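Local coordinates for protein L-lysine 6-oxidase (Marinomonas mediterranea, PDB 3WEU) that oxidises the epsilon-amino group of free L-lysine with a cysteine tryptophylquinone cofactor, releasing ammonium and the hydrogen peroxide that makes it antibacterial, at residues 290-295 with 418-423; 297-302 with 411-416. One frame throughout, in Å; residues are numbered along the deposited sequence.

Interaction 1 (290-295 with 418-423)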
ATOM      1  N   ASP A 290       1.130 -18.089  58.666  1.00 23.05           N
ATOM      2  CA  ASP A 290       0.226 -17.712  59.720  1.00 25.73           C
ATOM      3  C   ASP A 290      -0.470 -16.370  59.512  1.00 23.78           C
ATOM      4  O   ASP A 290      -1.275 -15.997  60.341  1.00 23.48           O
ATOM      5  CB  ASP A 290       0.917 -17.738  61.096  1.00 33.01           C
ATOM      6  CG  ASP A 290       2.199 -16.955  61.138  1.00 42.29           C
ATOM      7  OD1 ASP A 290       2.639 -16.404  60.102  1.00 44.60           O
ATOM      8  OD2 ASP A 290       2.828 -16.943  62.235  1.00 53.83           O
ATOM      9  N   TYR A 291      -0.258 -15.697  58.368  1.00 21.30           N
ATOM     10  CA  TYR A 291      -0.880 -14.408  58.136  1.00 20.04           C
ATOM     11  C   TYR A 291      -2.352 -14.581  57.931  1.00 19.72           C
ATOM     12  O   TYR A 291      -2.781 -15.396  57.110  1.00 19.92           O
ATOM     13  CB  TYR A 291      -0.285 -13.701  56.899  1.00 19.21           C
ATOM     14  CG  TYR A 291      -0.888 -12.312  56.654  1.00 20.11           C
ATOM     15  CD1 TYR A 291      -0.391 -11.214  57.311  1.00 20.56           C
ATOM     16  CD2 TYR A 291      -1.981 -12.099  55.742  1.00 20.85           C
ATOM     17  CE1 TYR A 291      -0.926  -9.942  57.119  1.00 21.52           C
ATOM     18  CE2 TYR A 291      -2.523 -10.816  55.561  1.00 20.92           C
ATOM     19  CZ  TYR A 291      -1.962  -9.742  56.231  1.00 22.01           C
ATOM     20  OH  TYR A 291      -2.428  -8.451  56.127  1.00 20.97           O
ATOM     21  N   VAL A 292      -3.143 -13.859  58.673  1.00 18.13           N
ATOM     22  CA  VAL A 292      -4.598 -13.999  58.566  1.00 19.14           C
ATOM     23  C   VAL A 292      -5.179 -12.911  57.655  1.00 21.18           C
ATOM     24  O   VAL A 292      -5.063 -11.708  57.935  1.00 18.94           O
ATOM     25  CB  VAL A 292      -5.240 -13.937  60.008  1.00 21.44           C
ATOM     26  CG1 VAL A 292      -6.752 -13.962  59.941  1.00 25.67           C
ATOM     27  CG2 VAL A 292      -4.743 -15.102  60.876  1.00 21.51           C
ATOM     28  N   ALA A 293      -5.758 -13.289  56.508  1.00 20.25           N
ATOM     29  CA  ALA A 293      -6.262 -12.312  55.555  1.00 19.59           C
ATOM     30  C   ALA A 293      -7.557 -11.751  56.082  1.00 20.72           C
ATOM     31  O   ALA A 293      -8.140 -12.252  57.070  1.00 20.65           O
ATOM     32  CB  ALA A 293      -6.484 -12.996  54.184  1.00 20.11           C
ATOM     33  N   ASN A 294      -8.077 -10.762  55.412  1.00 18.26           N
ATOM     34  CA  ASN A 294      -9.348 -10.202  55.785  1.00 17.53           C
ATOM     35  C   ASN A 294     -10.257 -10.335  54.537  1.00 20.70           C
ATOM     36  O   ASN A 294      -9.884  -9.880  53.451  1.00 17.53           O
ATOM     37  CB  ASN A 294      -9.220  -8.726  56.148  1.00 17.58           C
ATOM     38  CG  ASN A 294     -10.585  -8.064  56.402  1.00 20.09           C
ATOM     39  OD1 ASN A 294     -11.067  -7.229  55.613  1.00 15.42           O
ATOM     40  ND2 ASN A 294     -11.215  -8.437  57.527  1.00 22.54           N
ATOM     41  N   PHE A 295     -11.485 -10.840  54.722  1.00 18.97           N
ATOM     42  CA  PHE A 295     -12.335 -11.027  53.566  1.00 20.35           C
ATOM     43  C   PHE A 295     -12.615  -9.732  52.820  1.00 18.81           C
ATOM     44  O   PHE A 295     -12.418  -9.640  51.593  1.00 18.90           O
ATOM     45  CB  PHE A 295     -13.641 -11.682  53.922  1.00 20.64           C
ATOM     46  CG  PHE A 295     -14.492 -11.950  52.695  1.00 20.96           C
ATOM     47  CD1 PHE A 295     -14.216 -13.012  51.864  1.00 21.52           C
ATOM     48  CD2 PHE A 295     -15.522 -11.065  52.352  1.00 19.36           C
ATOM     49  CE1 PHE A 295     -14.954 -13.228  50.733  1.00 20.85           C
ATOM     50  CE2 PHE A 295     -16.300 -11.302  51.238  1.00 19.38           C
ATOM     51  CZ  PHE A 295     -16.005 -12.373  50.424  1.00 19.71           C
ATOM     52  N   GLU A 418      -7.496 -21.667  52.914  1.00 18.95           N
ATOM     53  CA  GLU A 418      -7.146 -22.304  54.216  1.00 21.96           C
ATOM     54  C   GLU A 418      -8.022 -22.002  55.408  1.00 23.39           C
ATOM     55  O   GLU A 418      -7.936 -22.735  56.374  1.00 21.52           O
ATOM     56  CB  GLU A 418      -5.710 -22.034  54.606  1.00 23.72           C
ATOM     57  CG  GLU A 418      -4.730 -22.603  53.598  1.00 28.24           C
ATOM     58  CD  GLU A 418      -4.603 -24.128  53.649  1.00 31.20           C
ATOM     59  OE1 GLU A 418      -5.185 -24.789  54.510  1.00 27.70           O
ATOM     60  OE2 GLU A 418      -3.895 -24.644  52.805  1.00 33.45           O
ATOM     61  N   GLY A 419      -8.841 -20.955  55.383  1.00 20.71           N
ATOM     62  CA  GLY A 419      -9.642 -20.599  56.536  1.00 22.89           C
ATOM     63  C   GLY A 419      -8.927 -19.570  57.436  1.00 24.73           C
ATOM     64  O   GLY A 419      -9.469 -19.161  58.446  1.00 29.02           O
ATOM     65  N   GLU A 420      -7.763 -19.116  57.011  1.00 22.07           N
ATOM     66  CA  GLU A 420      -6.981 -18.067  57.680  1.00 24.48           C
ATOM     67  C   GLU A 420      -7.431 -16.705  57.252  1.00 21.51           C
ATOM     68  O   GLU A 420      -6.731 -15.979  56.588  1.00 23.39           O
ATOM     69  CB  GLU A 420      -5.532 -18.251  57.387  1.00 26.14           C
ATOM     70  CG  GLU A 420      -4.981 -19.628  57.798  1.00 28.04           C
ATOM     71  CD  GLU A 420      -4.790 -19.756  59.340  1.00 37.37           C
ATOM     72  OE1 GLU A 420      -5.322 -18.925  60.129  1.00 34.51           O
ATOM     73  OE2 GLU A 420      -4.114 -20.700  59.757  1.00 40.50           O
ATOM     74  N   PHE A 421      -8.640 -16.370  57.599  1.00 19.04           N
ATOM     75  CA  PHE A 421      -9.147 -15.072  57.324  1.00 20.22           C
ATOM     76  C   PHE A 421     -10.231 -14.662  58.259  1.00 20.73           C
ATOM     77  O   PHE A 421     -10.932 -15.494  58.796  1.00 25.18           O
ATOM     78  CB  PHE A 421      -9.735 -14.923  55.902  1.00 21.13           C
ATOM     79  CG  PHE A 421     -11.014 -15.682  55.648  1.00 19.68           C
ATOM     80  CD1 PHE A 421     -11.014 -17.063  55.403  1.00 20.88           C
ATOM     81  CD2 PHE A 421     -12.212 -15.016  55.602  1.00 18.51           C
ATOM     82  CE1 PHE A 421     -12.193 -17.746  55.079  1.00 19.70           C
ATOM     83  CE2 PHE A 421     -13.391 -15.694  55.372  1.00 18.47           C
ATOM     84  CZ  PHE A 421     -13.396 -17.051  55.105  1.00 19.12           C
ATOM     85  N   THR A 422     -10.431 -13.368  58.350  1.00 21.60           N
ATOM     86  CA  THR A 422     -11.514 -12.818  59.116  1.00 20.67           C
ATOM     87  C   THR A 422     -12.546 -12.157  58.298  1.00 21.91           C
ATOM     88  O   THR A 422     -12.356 -11.854  57.099  1.00 25.47           O
ATOM     89  CB  THR A 422     -10.930 -11.702  60.018  1.00 20.39           C
ATOM     90  OG1 THR A 422     -10.163 -10.817  59.194  1.00 19.93           O
ATOM     91  CG2 THR A 422     -10.029 -12.274  61.069  1.00 19.94           C
ATOM     92  N   ALA A 423     -13.629 -11.889  58.961  1.00 20.65           N
ATOM     93  CA  ALA A 423     -14.723 -11.101  58.488  1.00 23.75           C
ATOM     94  C   ALA A 423     -14.809  -9.893  59.355  1.00 22.80           C
ATOM     95  O   ALA A 423     -14.525  -9.944  60.552  1.00 23.60           O
ATOM     96  CB  ALA A 423     -15.989 -11.932  58.571  1.00 26.27           C
TER
HETATM   97  O   HOH W   1      -7.539 -10.508  59.715  1.00 31.11           O
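Val292 lays its CG1 methyl over the backbone of the 418-423 segment, 3.7 Å from Phe421 CA, and the same methyl touches Thr422 CG2. With CG1 anti to the backbone N (chi1 175°), the other branch, CG2, is turned to the carboxylate end of Glu420, whose side chain crosses that of Val292 at about a right angle. Next along both chains comes a two-stranded parallel sheet, 293-294 beside 421-422. Its bonds run both ways between the chains: Ala293 N gives to Glu420 O at 2.9 Å, Thr422 N to Ala293 O at 2.9 Å, and Phe295 N to Thr422 O at 2.7 Å, the last nearly along the C=O axis. Ala293 and Phe421 share one face; past the strand end, Phe421 CD2 reaches CB of Phe295 at 4.0 Å. On the other face Asn294 ND2 donates to Thr422 OG1 at 3.1 Å, with the hydroxyl close to the amide plane and the bond nearly straight (168°). A water 2.7 Å from Thr422 OG1 donates to Ala293 O. Asn294 is also the N-cap of helix 295-308: its OD1 accepts from Arg297 N. On the partner chain, Gly419, at positive phi, closes helix 407-418 in a Schellman motif. The Asn294 amide is therefore fixed in rotation, its oxygen spent on the helix start and its nitrogen on the neighbouring chain, at Thr422 and Gly424 O.

Interaction 2 (297-302 with 411-416)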
ATOM      1  N   ARG A 297     -11.211  -6.726  52.821  1.00 17.86           N
ATOM      2  CA  ARG A 297     -10.084  -5.968  52.302  1.00 18.62           C
ATOM      3  C   ARG A 297      -9.371  -6.739  51.184  1.00 17.68           C
ATOM      4  O   ARG A 297      -8.956  -6.154  50.207  1.00 17.40           O
ATOM      5  CB  ARG A 297      -9.051  -5.721  53.427  1.00 20.39           C
ATOM      6  CG  ARG A 297      -7.810  -4.895  53.094  1.00 23.03           C
ATOM      7  CD  ARG A 297      -6.778  -4.784  54.286  1.00 25.72           C
ATOM      8  NE  ARG A 297      -6.273  -6.102  54.546  1.00 29.09           N
ATOM      9  CZ  ARG A 297      -5.648  -6.505  55.645  1.00 33.57           C
ATOM     10  NH1 ARG A 297      -5.420  -5.662  56.648  1.00 30.18           N
ATOM     11  NH2 ARG A 297      -5.260  -7.783  55.746  1.00 35.31           N
ATOM     12  N   ASP A 298      -9.199  -8.038  51.342  1.00 18.23           N
ATOM     13  CA  ASP A 298      -8.275  -8.786  50.496  1.00 18.65           C
ATOM     14  C   ASP A 298      -8.959  -9.629  49.430  1.00 19.19           C
ATOM     15  O   ASP A 298      -8.390  -9.892  48.360  1.00 21.68           O
ATOM     16  CB  ASP A 298      -7.394  -9.713  51.322  1.00 17.66           C
ATOM     17  CG  ASP A 298      -6.558  -8.992  52.394  1.00 18.80           C
ATOM     18  OD1 ASP A 298      -6.096  -7.861  52.175  1.00 19.57           O
ATOM     19  OD2 ASP A 298      -6.398  -9.631  53.499  1.00 17.79           O
ATOM     20  N   ILE A 299     -10.153 -10.103  49.699  1.00 17.46           N
ATOM     21  CA  ILE A 299     -10.739 -11.108  48.845  1.00 16.87           C
ATOM     22  C   ILE A 299     -11.900 -10.549  48.044  1.00 17.33           C
ATOM     23  O   ILE A 299     -11.971 -10.684  46.792  1.00 16.95           O
ATOM     24  CB  ILE A 299     -11.227 -12.265  49.669  1.00 16.92           C
ATOM     25  CG1 ILE A 299     -10.115 -12.771  50.615  1.00 17.47           C
ATOM     26  CG2 ILE A 299     -11.805 -13.386  48.797  1.00 17.37           C
ATOM     27  CD1 ILE A 299      -8.855 -13.196  49.929  1.00 20.92           C
ATOM     28  N   LEU A 300     -12.806  -9.906  48.748  1.00 15.99           N
ATOM     29  CA  LEU A 300     -13.959  -9.302  48.124  1.00 17.41           C
ATOM     30  C   LEU A 300     -13.665  -8.429  46.913  1.00 16.25           C
ATOM     31  O   LEU A 300     -14.411  -8.502  45.985  1.00 17.02           O
ATOM     32  CB  LEU A 300     -14.810  -8.549  49.128  1.00 17.82           C
ATOM     33  CG  LEU A 300     -16.039  -7.779  48.665  1.00 18.58           C
ATOM     34  CD1 LEU A 300     -17.062  -8.793  48.134  1.00 19.66           C
ATOM     35  CD2 LEU A 300     -16.586  -6.968  49.867  1.00 21.98           C
ATOM     36  N   PRO A 301     -12.615  -7.635  46.917  1.00 17.38           N
ATOM     37  CA  PRO A 301     -12.391  -6.811  45.717  1.00 17.94           C
ATOM     38  C   PRO A 301     -12.107  -7.668  44.493  1.00 18.45           C
ATOM     39  O   PRO A 301     -12.529  -7.356  43.403  1.00 16.10           O
ATOM     40  CB  PRO A 301     -11.162  -6.007  46.107  1.00 20.75           C
ATOM     41  CG  PRO A 301     -11.280  -5.899  47.675  1.00 21.13           C
ATOM     42  CD  PRO A 301     -11.674  -7.303  48.006  1.00 19.99           C
ATOM     43  N   ILE A 302     -11.482  -8.799  44.679  1.00 16.95           N
ATOM     44  CA  ILE A 302     -11.201  -9.656  43.554  1.00 17.00           C
ATOM     45  C   ILE A 302     -12.515 -10.183  42.967  1.00 16.67           C
ATOM     46  O   ILE A 302     -12.798 -10.166  41.755  1.00 16.25           O
ATOM     47  CB  ILE A 302     -10.273 -10.795  43.952  1.00 18.38           C
ATOM     48  CG1 ILE A 302      -8.935 -10.219  44.316  1.00 19.84           C
ATOM     49  CG2 ILE A 302     -10.131 -11.765  42.772  1.00 17.43           C
ATOM     50  CD1 ILE A 302      -8.023 -11.223  44.971  1.00 24.58           C
ATOM     51  N   PHE A 411      -1.494 -15.224  47.197  1.00 16.01           N
ATOM     52  CA  PHE A 411      -1.178 -15.644  48.556  1.00 16.09           C
ATOM     53  C   PHE A 411      -2.402 -15.424  49.497  1.00 16.21           C
ATOM     54  O   PHE A 411      -2.828 -16.284  50.254  1.00 15.83           O
ATOM     55  CB  PHE A 411       0.009 -14.863  49.108  1.00 17.06           C
ATOM     56  CG  PHE A 411       0.169 -15.053  50.565  1.00 15.89           C
ATOM     57  CD1 PHE A 411       0.510 -16.298  51.041  1.00 18.74           C
ATOM     58  CD2 PHE A 411      -0.178 -14.063  51.441  1.00 15.44           C
ATOM     59  CE1 PHE A 411       0.603 -16.540  52.401  1.00 19.25           C
ATOM     60  CE2 PHE A 411      -0.091 -14.283  52.794  1.00 17.62           C
ATOM     61  CZ  PHE A 411       0.287 -15.534  53.290  1.00 17.39           C
ATOM     62  N   LEU A 412      -2.972 -14.244  49.413  1.00 15.57           N
ATOM     63  CA  LEU A 412      -4.110 -13.920  50.223  1.00 15.40           C
ATOM     64  C   LEU A 412      -5.322 -14.764  49.910  1.00 14.53           C
ATOM     65  O   LEU A 412      -6.038 -15.223  50.814  1.00 16.51           O
ATOM     66  CB  LEU A 412      -4.391 -12.423  50.148  1.00 15.76           C
ATOM     67  CG  LEU A 412      -3.346 -11.447  50.664  1.00 16.70           C
ATOM     68  CD1 LEU A 412      -3.566 -10.002  50.266  1.00 17.68           C
ATOM     69  CD2 LEU A 412      -3.315 -11.478  52.176  1.00 19.66           C
ATOM     70  N   LEU A 413      -5.539 -15.067  48.638  1.00 15.31           N
ATOM     71  CA  LEU A 413      -6.583 -15.975  48.263  1.00 14.09           C
ATOM     72  C   LEU A 413      -6.401 -17.379  48.849  1.00 14.80           C
ATOM     73  O   LEU A 413      -7.342 -17.981  49.343  1.00 14.43           O
ATOM     74  CB  LEU A 413      -6.794 -16.001  46.701  1.00 14.43           C
ATOM     75  CG  LEU A 413      -8.098 -16.673  46.261  1.00 15.85           C
ATOM     76  CD1 LEU A 413      -9.333 -15.844  46.637  1.00 15.86           C
ATOM     77  CD2 LEU A 413      -8.070 -16.899  44.747  1.00 17.10           C
ATOM     78  N   GLY A 414      -5.163 -17.851  48.895  1.00 17.14           N
ATOM     79  CA  GLY A 414      -4.814 -19.141  49.480  1.00 16.10           C
ATOM     80  C   GLY A 414      -5.027 -19.148  50.999  1.00 17.43           C
ATOM     81  O   GLY A 414      -5.398 -20.183  51.552  1.00 17.50           O
ATOM     82  N   GLN A 415      -4.783 -18.019  51.676  1.00 16.79           N
ATOM     83  CA  GLN A 415      -5.075 -17.923  53.084  1.00 16.45           C
ATOM     84  C   GLN A 415      -6.582 -18.033  53.316  1.00 17.12           C
ATOM     85  O   GLN A 415      -7.047 -18.740  54.224  1.00 17.50           O
ATOM     86  CB  GLN A 415      -4.522 -16.627  53.662  1.00 16.70           C
ATOM     87  CG  GLN A 415      -3.004 -16.508  53.677  1.00 15.99           C
ATOM     88  CD  GLN A 415      -2.340 -17.701  54.306  1.00 18.73           C
ATOM     89  OE1 GLN A 415      -2.026 -18.706  53.618  1.00 15.67           O
ATOM     90  NE2 GLN A 415      -2.097 -17.621  55.605  1.00 19.25           N
ATOM     91  N   TRP A 416      -7.363 -17.358  52.503  1.00 14.79           N
ATOM     92  CA  TRP A 416      -8.775 -17.529  52.514  1.00 15.48           C
ATOM     93  C   TRP A 416      -9.177 -18.955  52.334  1.00 15.88           C
ATOM     94  O   TRP A 416     -10.005 -19.473  53.138  1.00 16.21           O
ATOM     95  CB  TRP A 416      -9.465 -16.589  51.488  1.00 15.84           C
ATOM     96  CG  TRP A 416     -10.894 -16.850  51.243  1.00 15.41           C
ATOM     97  CD1 TRP A 416     -11.975 -16.364  51.955  1.00 17.57           C
ATOM     98  CD2 TRP A 416     -11.449 -17.573  50.147  1.00 15.66           C
ATOM     99  NE1 TRP A 416     -13.138 -16.805  51.404  1.00 17.43           N
ATOM    100  CE2 TRP A 416     -12.849 -17.574  50.304  1.00 15.74           C
ATOM    101  CE3 TRP A 416     -10.898 -18.299  49.105  1.00 15.23           C
ATOM    102  CZ2 TRP A 416     -13.684 -18.184  49.405  1.00 16.06           C
ATOM    103  CZ3 TRP A 416     -11.750 -18.960  48.225  1.00 15.55           C
ATOM    104  CH2 TRP A 416     -13.110 -18.876  48.363  1.00 16.20           C
TER
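Asp298 OD2 is gripped by Arg297 NH2, at 3.1 Å on its syn lone pair, and by the backbone N of Asn294. The other oxygen, OD1, takes Arg297 NE at 3.0 Å from above the carboxylate plane and is also hydrogen-bonded to Tyr429 OH. These bonds hold the carboxylate in one orientation, against Leu412, whose CD1 lies 3.8 Å from Asp298 CG where helices 295-308 and 407-418 meet. The short segments of these helices cross steeply, at -104°, with their axes 9.4 Å apart, and no hydrogen bond joins 297-302 to 411-416. Ile299 fills the crossing. Its CD1 reaches Leu412 O at 3.6 Å and Trp416 CB at 3.8 Å. CG2, anti to the backbone N, stands over the five-membered ring of Trp416 in a CH-pi contact, 4.3 Å from the centroid, and also meets Leu413 CD1. The indole NH of Trp416 is engaged elsewhere, with Tyr328 O. A buried carboxylate thus sits against leucine methyls with both oxygens bonded; the adjoining guanidinium would probably favour its ionised form, while the two segments themselves are held together by van der Waals contacts.

How the interactions relate
Interactions 1 and 2 are two levels of one unit, their centres 8 Å apart: strand 293-294 runs straight into helix 295-308, and helix 407-418 leads through a turn into strand 421-422, so the same two parts of the chain meet both as paired strands and as crossed helices. Gln415 NE2 of interaction 2 probably bonds Tyr291 O of interaction 1 at 2.8 Å, tying helix 407-418 to the approach of the first strand. Ala293 touches both Leu412 and Asp298, and the rings of Phe421 and Trp416 meet at about 45°, so side-chain contact continues from sheet to helices. The centre of interaction 1 lies about 31 Å from the centre of the chain, that of interaction 2 about 23 Å.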